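Flavin reductase (Uncultured bacterium, PDB 5CHO) probably reduces flavin and supplies it to the tryptophan halogenase partner of a bacterial two-component system. Local coordinates at residues 104-109 with 184-189; 110-115 with 121-126; 127-132 with 138-143. All coordinates share one frame; numbering follows the deposited sequence.

Interaction 1. Residues 104-109 with 184-189. With FAD (flavin-adenine dinucleotide), chain I.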
loop_
_atom_site.group_PDB
_atom_site.type_symbol
_atom_site.label_atom_id
_atom_site.label_comp_id
_atom_site.label_asym_id
_atom_site.label_seq_id
_atom_site.Cartn_x
_atom_site.Cartn_y
_atom_site.Cartn_z
ATOM N N ASP A 104 16.887 10.532 -0.995
ATOM C CA ASP A 104 18.321 10.380 -0.746
ATOM C C ASP A 104 18.617 9.308 0.305
ATOM O O ASP A 104 19.706 9.273 0.878
ATOM C CB ASP A 104 18.943 11.714 -0.319
ATOM C CG ASP A 104 18.330 12.278 0.951
ATOM O OD1 ASP A 104 17.522 11.582 1.600
ATOM O OD2 ASP A 104 18.670 13.424 1.313
ATOM N N GLN A 105 17.647 8.429 0.540
ATOM C CA GLN A 105 17.796 7.342 1.505
ATOM C C GLN A 105 17.592 6.005 0.815
ATOM O O GLN A 105 17.252 5.007 1.451
ATOM C CB GLN A 105 16.800 7.499 2.648
ATOM C CG GLN A 105 17.020 8.730 3.491
ATOM C CD GLN A 105 16.005 8.849 4.606
ATOM O OE1 GLN A 105 14.799 8.772 4.374
ATOM N NE2 GLN A 105 16.487 9.003 5.829
ATOM N N GLN A 106 17.801 5.999 -0.495
ATOM C CA GLN A 106 17.781 4.777 -1.282
ATOM C C GLN A 106 18.725 3.730 -0.704
ATOM O O GLN A 106 18.415 2.539 -0.695
ATOM C CB GLN A 106 18.164 5.088 -2.725
ATOM C CG GLN A 106 18.248 3.879 -3.627
ATOM C CD GLN A 106 18.419 4.260 -5.087
ATOM O OE1 GLN A 106 17.793 5.199 -5.579
ATOM N NE2 GLN A 106 19.281 3.537 -5.782
ATOM N N HIS A 107 19.879 4.187 -0.226
ATOM C CA HIS A 107 20.894 3.277 0.279
ATOM C C HIS A 107 20.393 2.592 1.550
ATOM O O HIS A 107 20.736 1.442 1.816
ATOM C CB HIS A 107 22.217 4.016 0.533
ATOM C CG HIS A 107 22.138 5.090 1.572
ATOM N ND1 HIS A 107 21.507 6.297 1.356
ATOM C CD2 HIS A 107 22.644 5.153 2.826
ATOM C CE1 HIS A 107 21.607 7.045 2.439
ATOM N NE2 HIS A 107 22.296 6.373 3.347
ATOM N N VAL A 108 19.577 3.298 2.328
ATOM C CA VAL A 108 18.932 2.694 3.493
ATOM C C VAL A 108 17.950 1.595 3.083
ATOM O O VAL A 108 17.912 0.528 3.699
ATOM C CB VAL A 108 18.172 3.732 4.346
ATOM C CG1 VAL A 108 17.574 3.063 5.580
ATOM C CG2 VAL A 108 19.083 4.884 4.744
ATOM N N ALA A 109 17.152 1.865 2.052
ATOM C CA ALA A 109 16.182 0.891 1.567
ATOM C C ALA A 109 16.898 -0.365 1.101
ATOM O O ALA A 109 16.474 -1.480 1.405
ATOM C CB ALA A 109 15.344 1.474 0.433
ATOM N N GLY A 184 10.020 -2.147 -10.426
ATOM C CA GLY A 184 11.236 -2.743 -9.903
ATOM C C GLY A 184 12.406 -1.785 -9.856
ATOM O O GLY A 184 13.545 -2.211 -9.679
ATOM N N GLN A 185 12.125 -0.494 -10.015
ATOM C CA GLN A 185 13.154 0.542 -9.967
ATOM C C GLN A 185 12.928 1.473 -8.800
ATOM O O GLN A 185 11.788 1.735 -8.418
ATOM C CB GLN A 185 13.172 1.377 -11.250
ATOM C CG GLN A 185 13.534 0.646 -12.527
ATOM C CD GLN A 185 14.941 0.095 -12.496
ATOM O OE1 GLN A 185 15.868 0.773 -12.053
ATOM N NE2 GLN A 185 15.118 -1.116 -13.015
ATOM N N PHE A 186 14.021 1.979 -8.237
ATOM C CA PHE A 186 13.921 3.051 -7.266
ATOM C C PHE A 186 13.894 4.368 -8.031
ATOM O O PHE A 186 14.636 4.553 -9.000
ATOM C CB PHE A 186 15.072 3.003 -6.256
ATOM C CG PHE A 186 14.955 1.875 -5.273
ATOM C CD1 PHE A 186 15.637 0.687 -5.471
ATOM C CD2 PHE A 186 14.141 1.999 -4.162
ATOM C CE1 PHE A 186 15.517 -0.352 -4.573
ATOM C CE2 PHE A 186 14.016 0.964 -3.258
ATOM C CZ PHE A 186 14.706 -0.215 -3.463
ATOM N N ARG A 187 13.034 5.278 -7.585
ATOM C CA ARG A 187 12.847 6.561 -8.248
ATOM C C ARG A 187 12.764 7.658 -7.219
ATOM O O ARG A 187 12.445 7.418 -6.052
ATOM C CB ARG A 187 11.581 6.577 -9.115
ATOM C CG ARG A 187 11.567 5.502 -10.168
ATOM C CD ARG A 187 12.544 5.830 -11.291
ATOM N NE ARG A 187 12.628 4.743 -12.260
ATOM C CZ ARG A 187 11.881 4.610 -13.350
ATOM N NH1 ARG A 187 11.036 5.558 -13.729
ATOM N NH2 ARG A 187 12.039 3.532 -14.102
ATOM N N GLY A 188 13.084 8.865 -7.665
ATOM C CA GLY A 188 12.926 10.045 -6.846
ATOM C C GLY A 188 11.685 10.781 -7.299
ATOM O O GLY A 188 11.519 11.064 -8.484
ATOM N N LEU A 189 10.817 11.096 -6.345
ATOM C CA LEU A 189 9.607 11.858 -6.621
ATOM C C LEU A 189 9.802 13.262 -6.068
ATOM O O LEU A 189 9.905 13.430 -4.855
ATOM C CB LEU A 189 8.383 11.200 -5.986
ATOM C CG LEU A 189 7.065 11.937 -6.248
ATOM C CD1 LEU A 189 6.558 11.674 -7.668
ATOM C CD2 LEU A 189 6.018 11.579 -5.210
HETATM P PA FAD I . 15.144 -12.128 6.547
HETATM O O1A FAD I . 15.622 -12.910 7.738
HETATM O O2A FAD I . 16.245 -11.323 5.977
HETATM O O5B FAD I . 14.607 -13.140 5.404
HETATM C C5B FAD I . 14.198 -12.587 4.147
HETATM C C4B FAD I . 14.037 -13.728 3.076
HETATM O O4B FAD I . 15.199 -14.191 2.767
HETATM C C3B FAD I . 13.248 -14.890 3.668
HETATM O O3B FAD I . 12.363 -15.414 2.737
HETATM C C2B FAD I . 14.299 -15.931 4.049
HETATM O O2B FAD I . 13.782 -17.340 3.758
HETATM C C1B FAD I . 15.314 -15.702 3.294
HETATM N N9A FAD I . 16.510 -15.845 4.040
HETATM C C8A FAD I . 17.255 -14.860 4.599
HETATM N N7A FAD I . 18.312 -15.440 5.222
HETATM C C5A FAD I . 18.215 -16.782 5.048
HETATM C C6A FAD I . 19.008 -17.838 5.472
HETATM N N6A FAD I . 20.240 -17.926 6.241
HETATM N N1A FAD I . 18.671 -19.108 5.149
HETATM C C2A FAD I . 17.546 -19.359 4.407
HETATM N N3A FAD I . 16.755 -18.319 3.993
HETATM C C4A FAD I . 17.097 -17.032 4.316
HETATM N N1 FAD I . 9.591 -7.849 2.583
HETATM C C2 FAD I . 8.335 -8.125 3.279
HETATM O O2 FAD I . 8.214 -9.152 3.957
HETATM N N3 FAD I . 7.218 -7.194 3.166
HETATM C C4 FAD I . 7.360 -6.014 2.377
HETATM O O4 FAD I . 6.478 -5.281 2.295
HETATM C C4X FAD I . 8.652 -5.743 1.668
HETATM N N5 FAD I . 8.818 -4.568 0.869
HETATM C C5X FAD I . 10.103 -4.299 0.178
HETATM C C6 FAD I . 10.268 -3.125 -0.616
HETATM C C7 FAD I . 11.483 -2.883 -1.272
HETATM C C7M FAD I . 11.313 -1.533 -2.033
HETATM C C8 FAD I . 12.528 -3.799 -1.131
HETATM C C8M FAD I . 13.829 -3.411 -1.910
HETATM C C9 FAD I . 12.360 -4.949 -0.349
HETATM C C9A FAD I . 11.148 -5.207 0.306
HETATM N N10 FAD I . 10.992 -6.412 1.118
HETATM C C10 FAD I . 9.735 -6.668 1.792
HETATM C "C1'" FAD I . 12.100 -7.401 1.264
HETATM C "C2'" FAD I . 12.705 -7.324 2.679
HETATM O "O2'" FAD I . 13.121 -6.016 2.929
HETATM C "C3'" FAD I . 13.880 -8.271 2.741
HETATM O "O3'" FAD I . 13.425 -9.578 2.571
HETATM C "C4'" FAD I . 14.597 -8.156 4.090
HETATM O "O4'" FAD I . 15.800 -8.807 4.017
HETATM C "C5'" FAD I . 13.740 -8.804 5.198
HETATM O "O5'" FAD I . 14.417 -8.701 6.445
HETATM P P FAD I . 14.086 -9.770 7.614
HETATM O O1P FAD I . 15.227 -9.800 8.597
HETATM O O2P FAD I . 12.778 -9.390 8.319
HETATM O O3P FAD I . 13.931 -11.185 6.950
#
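A109, which packs on F186 of strand 185-189, gives its backbone N to Q105 O at 3.2 Å, an oxygen that also takes a weak bond from V108 N, and the helical turn closed in this way presents Q106 and A109 to the phenylalanine. No hydrogen bond spans this contact; it rests on packing round F186. Q106 has CG anti to its own backbone N (chi1 177°) and stays extended, which carries the amide out to the root of the aromatic side chain: OE1 lies 3.6 Å from F186 CB. The amide and the ring planes are only 22° apart, while Q106 CG approaches the ring obliquely. One helical turn further on, the methyl CB of A109 meets F186 CE2 at 4.0 Å, again at a slant. The far end of the ring also meets the cofactor: F186 CZ is 3.7 Å from FAD C8M, a methyl that lies at the ring edge close to its plane, and CE2 is 3.9 Å from FAD C7M. L179 of the adjoining strand 178-182 touches Q106, A109 and F186 alike. F186 thus fills the angle between helix and sheet beside the dimethylbenzene end of the isoalloxazine, a wall of the FAD pocket in this split-barrel flavin reductase domain.

Interaction 2. Residues 110-115 with 121-126. With FAD (flavin-adenine dinucleotide), chain I.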
loop_
_atom_site.group_PDB
_atom_site.type_symbol
_atom_site.label_atom_id
_atom_site.label_comp_id
_atom_site.label_asym_id
_atom_site.label_seq_id
_atom_site.Cartn_x
_atom_site.Cartn_y
_atom_site.Cartn_z
ATOM N N LEU A 110 17.983 -0.178 0.358
ATOM C CA LEU A 110 18.743 -1.308 -0.166
ATOM C C LEU A 110 19.357 -2.130 0.955
ATOM O O LEU A 110 19.208 -3.350 0.981
ATOM C CB LEU A 110 19.847 -0.831 -1.110
ATOM C CG LEU A 110 19.361 -0.370 -2.485
ATOM C CD1 LEU A 110 20.482 0.307 -3.271
ATOM C CD2 LEU A 110 18.756 -1.534 -3.254
ATOM N N LEU A 111 20.038 -1.456 1.881
ATOM C CA LEU A 111 20.696 -2.132 2.992
ATOM C C LEU A 111 19.752 -3.037 3.769
ATOM O O LEU A 111 20.066 -4.205 3.984
ATOM C CB LEU A 111 21.324 -1.110 3.948
ATOM C CG LEU A 111 21.956 -1.701 5.219
ATOM C CD1 LEU A 111 22.999 -2.767 4.885
ATOM C CD2 LEU A 111 22.552 -0.610 6.096
ATOM N N TYR A 112 18.600 -2.517 4.181
ATOM C CA TYR A 112 17.715 -3.286 5.045
ATOM C C TYR A 112 16.754 -4.160 4.261
ATOM O O TYR A 112 15.851 -4.766 4.832
ATOM C CB TYR A 112 16.975 -2.353 6.000
ATOM C CG TYR A 112 17.951 -1.751 6.977
ATOM C CD1 TYR A 112 18.476 -2.522 8.001
ATOM C CD2 TYR A 112 18.366 -0.433 6.874
ATOM C CE1 TYR A 112 19.385 -2.010 8.886
ATOM C CE2 TYR A 112 19.279 0.093 7.771
ATOM C CZ TYR A 112 19.782 -0.703 8.777
ATOM O OH TYR A 112 20.694 -0.200 9.680
ATOM N N ALA A 113 16.963 -4.217 2.949
ATOM C CA ALA A 113 16.339 -5.229 2.107
ATOM C C ALA A 113 17.318 -6.377 1.825
ATOM O O ALA A 113 16.943 -7.388 1.232
ATOM C CB ALA A 113 15.858 -4.608 0.820
ATOM N N ASN A 114 18.572 -6.209 2.242
ATOM C CA ASN A 114 19.622 -7.199 1.971
ATOM C C ASN A 114 19.703 -8.282 3.058
ATOM O O ASN A 114 20.173 -8.024 4.163
ATOM C CB ASN A 114 20.981 -6.500 1.823
ATOM C CG ASN A 114 22.020 -7.375 1.130
ATOM O OD1 ASN A 114 22.031 -8.595 1.292
ATOM N ND2 ASN A 114 22.891 -6.752 0.344
ATOM N N ARG A 115 19.236 -9.487 2.740
ATOM C CA ARG A 115 19.246 -10.607 3.684
ATOM C C ARG A 115 20.639 -10.978 4.168
ATOM O O ARG A 115 20.789 -11.630 5.198
ATOM C CB ARG A 115 18.586 -11.825 3.038
ATOM C CG ARG A 115 19.363 -12.408 1.863
ATOM C CD ARG A 115 18.514 -13.403 1.092
ATOM N NE ARG A 115 17.326 -12.736 0.571
ATOM C CZ ARG A 115 16.240 -13.357 0.127
ATOM N NH1 ARG A 115 16.188 -14.679 0.087
ATOM N NH2 ARG A 115 15.210 -12.644 -0.301
ATOM N N PRO A 121 22.890 -5.457 16.505
ATOM C CA PRO A 121 22.015 -4.419 17.070
ATOM C C PRO A 121 22.720 -3.090 17.315
ATOM O O PRO A 121 22.071 -2.050 17.431
ATOM C CB PRO A 121 21.585 -5.021 18.406
ATOM C CG PRO A 121 21.677 -6.476 18.211
ATOM C CD PRO A 121 22.871 -6.677 17.329
ATOM N N THR A 122 24.044 -3.143 17.393
ATOM C CA THR A 122 24.859 -1.962 17.646
ATOM C C THR A 122 24.675 -0.892 16.564
ATOM O O THR A 122 24.867 0.297 16.822
ATOM C CB THR A 122 26.356 -2.337 17.732
ATOM O OG1 THR A 122 26.522 -3.465 18.599
ATOM C CG2 THR A 122 27.186 -1.163 18.244
ATOM N N GLN A 123 24.305 -1.316 15.359
ATOM C CA GLN A 123 24.152 -0.397 14.231
ATOM C C GLN A 123 23.056 0.639 14.468
ATOM O O GLN A 123 23.096 1.737 13.914
ATOM C CB GLN A 123 23.863 -1.172 12.942
ATOM C CG GLN A 123 22.489 -1.823 12.862
ATOM C CD GLN A 123 22.365 -2.746 11.665
ATOM O OE1 GLN A 123 22.119 -2.293 10.546
ATOM N NE2 GLN A 123 22.564 -4.042 11.886
ATOM N N PHE A 124 22.085 0.285 15.301
ATOM C CA PHE A 124 20.958 1.159 15.598
ATOM C C PHE A 124 21.305 2.163 16.687
ATOM O O PHE A 124 20.455 2.948 17.103
ATOM C CB PHE A 124 19.749 0.308 15.979
ATOM C CG PHE A 124 19.391 -0.697 14.926
ATOM C CD1 PHE A 124 19.008 -0.272 13.668
ATOM C CD2 PHE A 124 19.490 -2.057 15.169
ATOM C CE1 PHE A 124 18.698 -1.179 12.675
ATOM C CE2 PHE A 124 19.177 -2.976 14.181
ATOM C CZ PHE A 124 18.784 -2.532 12.928
ATOM N N ASP A 125 22.557 2.128 17.139
ATOM C CA ASP A 125 23.087 3.135 18.054
ATOM C C ASP A 125 23.857 4.228 17.308
ATOM O O ASP A 125 24.267 5.225 17.902
ATOM C CB ASP A 125 24.003 2.475 19.087
ATOM C CG ASP A 125 23.277 1.462 19.945
ATOM O OD1 ASP A 125 22.069 1.651 20.194
ATOM O OD2 ASP A 125 23.913 0.474 20.372
ATOM N N ARG A 126 24.049 4.039 16.005
ATOM C CA ARG A 126 24.760 5.021 15.191
ATOM C C ARG A 126 23.922 6.288 15.027
ATOM O O ARG A 126 22.727 6.277 15.310
ATOM C CB ARG A 126 25.124 4.401 13.841
ATOM C CG ARG A 126 26.079 3.244 14.000
ATOM C CD ARG A 126 26.483 2.610 12.695
ATOM N NE ARG A 126 27.174 1.356 12.968
ATOM C CZ ARG A 126 27.321 0.365 12.097
ATOM N NH1 ARG A 126 26.823 0.467 10.869
ATOM N NH2 ARG A 126 27.964 -0.736 12.462
HETATM P PA FAD I . 15.144 -12.128 6.547
HETATM O O1A FAD I . 15.622 -12.910 7.738
HETATM O O2A FAD I . 16.245 -11.323 5.977
HETATM O O5B FAD I . 14.607 -13.140 5.404
HETATM C C5B FAD I . 14.198 -12.587 4.147
HETATM C C4B FAD I . 14.037 -13.728 3.076
HETATM O O4B FAD I . 15.199 -14.191 2.767
HETATM C C3B FAD I . 13.248 -14.890 3.668
HETATM O O3B FAD I . 12.363 -15.414 2.737
HETATM C C2B FAD I . 14.299 -15.931 4.049
HETATM O O2B FAD I . 13.782 -17.340 3.758
HETATM C C1B FAD I . 15.314 -15.702 3.294
HETATM N N9A FAD I . 16.510 -15.845 4.040
HETATM C C8A FAD I . 17.255 -14.860 4.599
HETATM N N7A FAD I . 18.312 -15.440 5.222
HETATM C C5A FAD I . 18.215 -16.782 5.048
HETATM C C6A FAD I . 19.008 -17.838 5.472
HETATM N N6A FAD I . 20.240 -17.926 6.241
HETATM N N1A FAD I . 18.671 -19.108 5.149
HETATM C C2A FAD I . 17.546 -19.359 4.407
HETATM N N3A FAD I . 16.755 -18.319 3.993
HETATM C C4A FAD I . 17.097 -17.032 4.316
HETATM N N1 FAD I . 9.591 -7.849 2.583
HETATM C C2 FAD I . 8.335 -8.125 3.279
HETATM O O2 FAD I . 8.214 -9.152 3.957
HETATM N N3 FAD I . 7.218 -7.194 3.166
HETATM C C4 FAD I . 7.360 -6.014 2.377
HETATM O O4 FAD I . 6.478 -5.281 2.295
HETATM C C4X FAD I . 8.652 -5.743 1.668
HETATM N N5 FAD I . 8.818 -4.568 0.869
HETATM C C5X FAD I . 10.103 -4.299 0.178
HETATM C C6 FAD I . 10.268 -3.125 -0.616
HETATM C C7 FAD I . 11.483 -2.883 -1.272
HETATM C C7M FAD I . 11.313 -1.533 -2.033
HETATM C C8 FAD I . 12.528 -3.799 -1.131
HETATM C C8M FAD I . 13.829 -3.411 -1.910
HETATM C C9 FAD I . 12.360 -4.949 -0.349
HETATM C C9A FAD I . 11.148 -5.207 0.306
HETATM N N10 FAD I . 10.992 -6.412 1.118
HETATM C C10 FAD I . 9.735 -6.668 1.792
HETATM C "C1'" FAD I . 12.100 -7.401 1.264
HETATM C "C2'" FAD I . 12.705 -7.324 2.679
HETATM O "O2'" FAD I . 13.121 -6.016 2.929
HETATM C "C3'" FAD I . 13.880 -8.271 2.741
HETATM O "O3'" FAD I . 13.425 -9.578 2.571
HETATM C "C4'" FAD I . 14.597 -8.156 4.090
HETATM O "O4'" FAD I . 15.800 -8.807 4.017
HETATM C "C5'" FAD I . 13.740 -8.804 5.198
HETATM O "O5'" FAD I . 14.417 -8.701 6.445
HETATM P P FAD I . 14.086 -9.770 7.614
HETATM O O1P FAD I . 15.227 -9.800 8.597
HETATM O O2P FAD I . 12.778 -9.390 8.319
HETATM O O3P FAD I . 13.931 -11.185 6.950
#
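Y112 and Q123 reach toward one another from opposite directions, and the phenol OH gives its proton to Q123 OE1 at 2.7 Å. The acceptor lies at the edge of the tyrosine ring, near its plane, whereas the hydroxyl is tilted 23° from the plane of the amide carbonyl; ring and amide are turned 36° against each other. Q123 CG sits between its backbone N and carbonyl carbon (chi1 70°), and the chain runs extended from there toward Y112. The other end of the amide is also held, NE2 donating to the carbonyls of D120 and P118, which fixes OE1 as the atom facing the phenol. F124 comes in beside this bond. Its CE1 is 3.7 Å from Y112 OH and 3.9 Å from Y112 CE1, meeting the tyrosine ring obliquely, while Q123 CG lies over the centre of the F124 ring, 3.6 Å above it. Two short elements of the flavin reductase domain are joined in this way: the type I turn L111-N114, which ends helix 106-111, and the 3-10 segment 121-125. The same turn lines the FAD pocket on the cofactor side. A113 turns its CB to FAD C8M at 3.6 Å, and its carbonyl O accepts a weak hydrogen bond from the ribityl O4' at 3.3 Å. Further along the cofactor, R115 bends at chi3 and lays one guanidinium face against the adenosine ribose, with FAD O4B 2.9 Å from R115 NH1.

Interaction 3. Residues 127-132 with 138-143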
loop_
_atom_site.group_PDB
_atom_site.type_symbol
_atom_site.label_atom_id
_atom_site.label_comp_id
_atom_site.label_asym_id
_atom_site.label_seq_id
_atom_site.Cartn_x
_atom_site.Cartn_y
_atom_site.Cartn_z
ATOM N N PRO A 127 24.540 7.384 14.559
ATOM C CA PRO A 127 23.803 8.654 14.621
ATOM C C PRO A 127 22.680 8.837 13.600
ATOM O O PRO A 127 21.859 9.733 13.791
ATOM C CB PRO A 127 24.900 9.700 14.396
ATOM C CG PRO A 127 25.974 8.997 13.658
ATOM C CD PRO A 127 25.930 7.566 14.100
ATOM N N GLY A 128 22.627 8.019 12.555
ATOM C CA GLY A 128 21.551 8.112 11.583
ATOM C C GLY A 128 20.210 7.630 12.119
ATOM O O GLY A 128 19.191 7.718 11.431
ATOM N N TRP A 129 20.210 7.142 13.359
ATOM C CA TRP A 129 19.004 6.611 13.988
ATOM C C TRP A 129 18.595 7.389 15.226
ATOM O O TRP A 129 19.433 7.807 16.026
ATOM C CB TRP A 129 19.187 5.151 14.412
ATOM C CG TRP A 129 19.378 4.164 13.309
ATOM C CD1 TRP A 129 20.555 3.605 12.907
ATOM C CD2 TRP A 129 18.360 3.604 12.471
ATOM N NE1 TRP A 129 20.334 2.729 11.873
ATOM C CE2 TRP A 129 18.995 2.712 11.584
ATOM C CE3 TRP A 129 16.974 3.773 12.383
ATOM C CZ2 TRP A 129 18.293 1.992 10.620
ATOM C CZ3 TRP A 129 16.276 3.055 11.425
ATOM C CH2 TRP A 129 16.937 2.175 10.556
ATOM N N ALA A 130 17.288 7.574 15.369
ATOM C CA ALA A 130 16.696 8.041 16.614
ATOM C C ALA A 130 15.957 6.864 17.227
ATOM O O ALA A 130 15.713 5.868 16.550
ATOM C CB ALA A 130 15.751 9.203 16.374
ATOM N N ARG A 131 15.609 6.971 18.504
ATOM C CA ARG A 131 14.838 5.929 19.171
ATOM C C ARG A 131 13.475 6.475 19.552
ATOM O O ARG A 131 13.380 7.524 20.187
ATOM C CB ARG A 131 15.562 5.417 20.412
ATOM C CG ARG A 131 16.854 4.681 20.124
ATOM C CD ARG A 131 16.585 3.311 19.535
ATOM N NE ARG A 131 17.809 2.521 19.457
ATOM C CZ ARG A 131 17.890 1.220 19.724
ATOM N NH1 ARG A 131 16.812 0.526 20.071
ATOM N NH2 ARG A 131 19.060 0.603 19.633
ATOM N N GLY A 132 12.424 5.762 19.163
ATOM C CA GLY A 132 11.075 6.220 19.421
ATOM C C GLY A 132 10.829 6.268 20.915
ATOM O O GLY A 132 11.145 5.326 21.642
ATOM N N PRO A 138 13.992 1.906 16.516
ATOM C CA PRO A 138 14.763 2.862 15.715
ATOM C C PRO A 138 13.930 3.571 14.648
ATOM O O PRO A 138 13.123 2.946 13.959
ATOM C CB PRO A 138 15.847 1.992 15.069
ATOM C CG PRO A 138 15.969 0.809 15.957
ATOM C CD PRO A 138 14.597 0.563 16.505
ATOM N N LEU A 139 14.145 4.877 14.529
ATOM C CA LEU A 139 13.513 5.693 13.504
ATOM C C LEU A 139 14.608 6.435 12.749
ATOM O O LEU A 139 15.486 7.046 13.358
ATOM C CB LEU A 139 12.514 6.670 14.131
ATOM C CG LEU A 139 11.342 6.029 14.876
ATOM C CD1 LEU A 139 10.614 7.060 15.723
ATOM C CD2 LEU A 139 10.377 5.398 13.882
ATOM N N ALA A 140 14.554 6.371 11.424
ATOM C CA ALA A 140 15.610 6.931 10.591
ATOM C C ALA A 140 15.523 8.451 10.482
ATOM O O ALA A 140 14.497 9.000 10.077
ATOM C CB ALA A 140 15.573 6.305 9.208
ATOM N N ARG A 141 16.608 9.120 10.852
ATOM C CA ARG A 141 16.736 10.557 10.679
ATOM C C ARG A 141 16.717 10.904 9.193
ATOM O O ARG A 141 17.252 10.161 8.371
ATOM C CB ARG A 141 18.029 11.041 11.332
ATOM C CG ARG A 141 18.057 10.800 12.825
ATOM C CD ARG A 141 19.111 11.619 13.529
ATOM N NE ARG A 141 19.107 11.340 14.961
ATOM C CZ ARG A 141 18.297 11.927 15.838
ATOM N NH1 ARG A 141 17.414 12.839 15.444
ATOM N NH2 ARG A 141 18.367 11.596 17.121
ATOM N N GLY A 142 16.095 12.028 8.851
ATOM C CA GLY A 142 15.999 12.452 7.465
ATOM C C GLY A 142 14.793 11.872 6.752
ATOM O O GLY A 142 14.562 12.171 5.582
ATOM N N ALA A 143 14.030 11.035 7.450
ATOM C CA ALA A 143 12.821 10.443 6.879
ATOM C C ALA A 143 11.742 11.500 6.660
ATOM O O ALA A 143 11.745 12.546 7.308
ATOM C CB ALA A 143 12.297 9.335 7.780
HETATM O O HOH W 1 19.919 9.703 18.216
#
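W129 holds its CG anti to the carbonyl carbon (chi1 -65°), which swings the indole across the neighbouring strand to P138 and A140, and R141 starts with the same first torsion but then runs extended back over residues 127-130. Both belong to a small antiparallel beta hairpin, strands 129-131 and 138-140, whose short axes lie at 138°. A130 and L139 form its hydrogen-bonded pair: A130 N gives to L139 O at 2.8 Å in an almost straight bond (173°), in the plane of the carbonyl, and L139 N returns one to A130 O at 2.7 Å. R141 N extends the ladder to G128 O at 3.0 Å. W129, R131, P138 and A140 share one face of the hairpin. There W129 CE3 presses on P138 CB at 3.4 Å, CZ3 meets A140 CB at 4.0 Å, and the indole also packs on V50 and T52 of strand 46-53. With an alanine here, the hairpin would probably lose the indole's packing on P138 CB and the A140 methyl, and a gap would open toward strand 46-53. R131 lies alongside P138, whose CG sits over one guanidinium face, and its NH1 is bonded to the carbonyl of G136 in the hairpin loop. On the other face, A130 and L139 pack against W146 of strand 145-157. R141 lays its guanidinium over A130 there, CB lying 3.6 Å from NH2. The same NH2 donates at 2.7 Å to a water in the guanidinium plane, and that water in turn donates to W129 O at 2.9 Å.

Following the chain, residues 104-109 come first, but the contact they make closes last, when 184-189 returns after 74 intervening residues. Interactions 2 and 3 both lie within that long loop. They follow one another without crossing: 110-115 meets 121-126 across five residues, and then 127-132 meets 138-143 across another five. Interactions 1 and 2 share helix 106-111 and the FAD, and they touch where F186 packs on L110. Interaction 2 meets the hairpin of interaction 3 through the D125-R131 salt bridge and through Y112 against W129. Interactions 1 and 3 touch where Q105 NE2 lies against the R141 carbonyl, so helix, 3-10 segment and hairpin pack together beside the sheet.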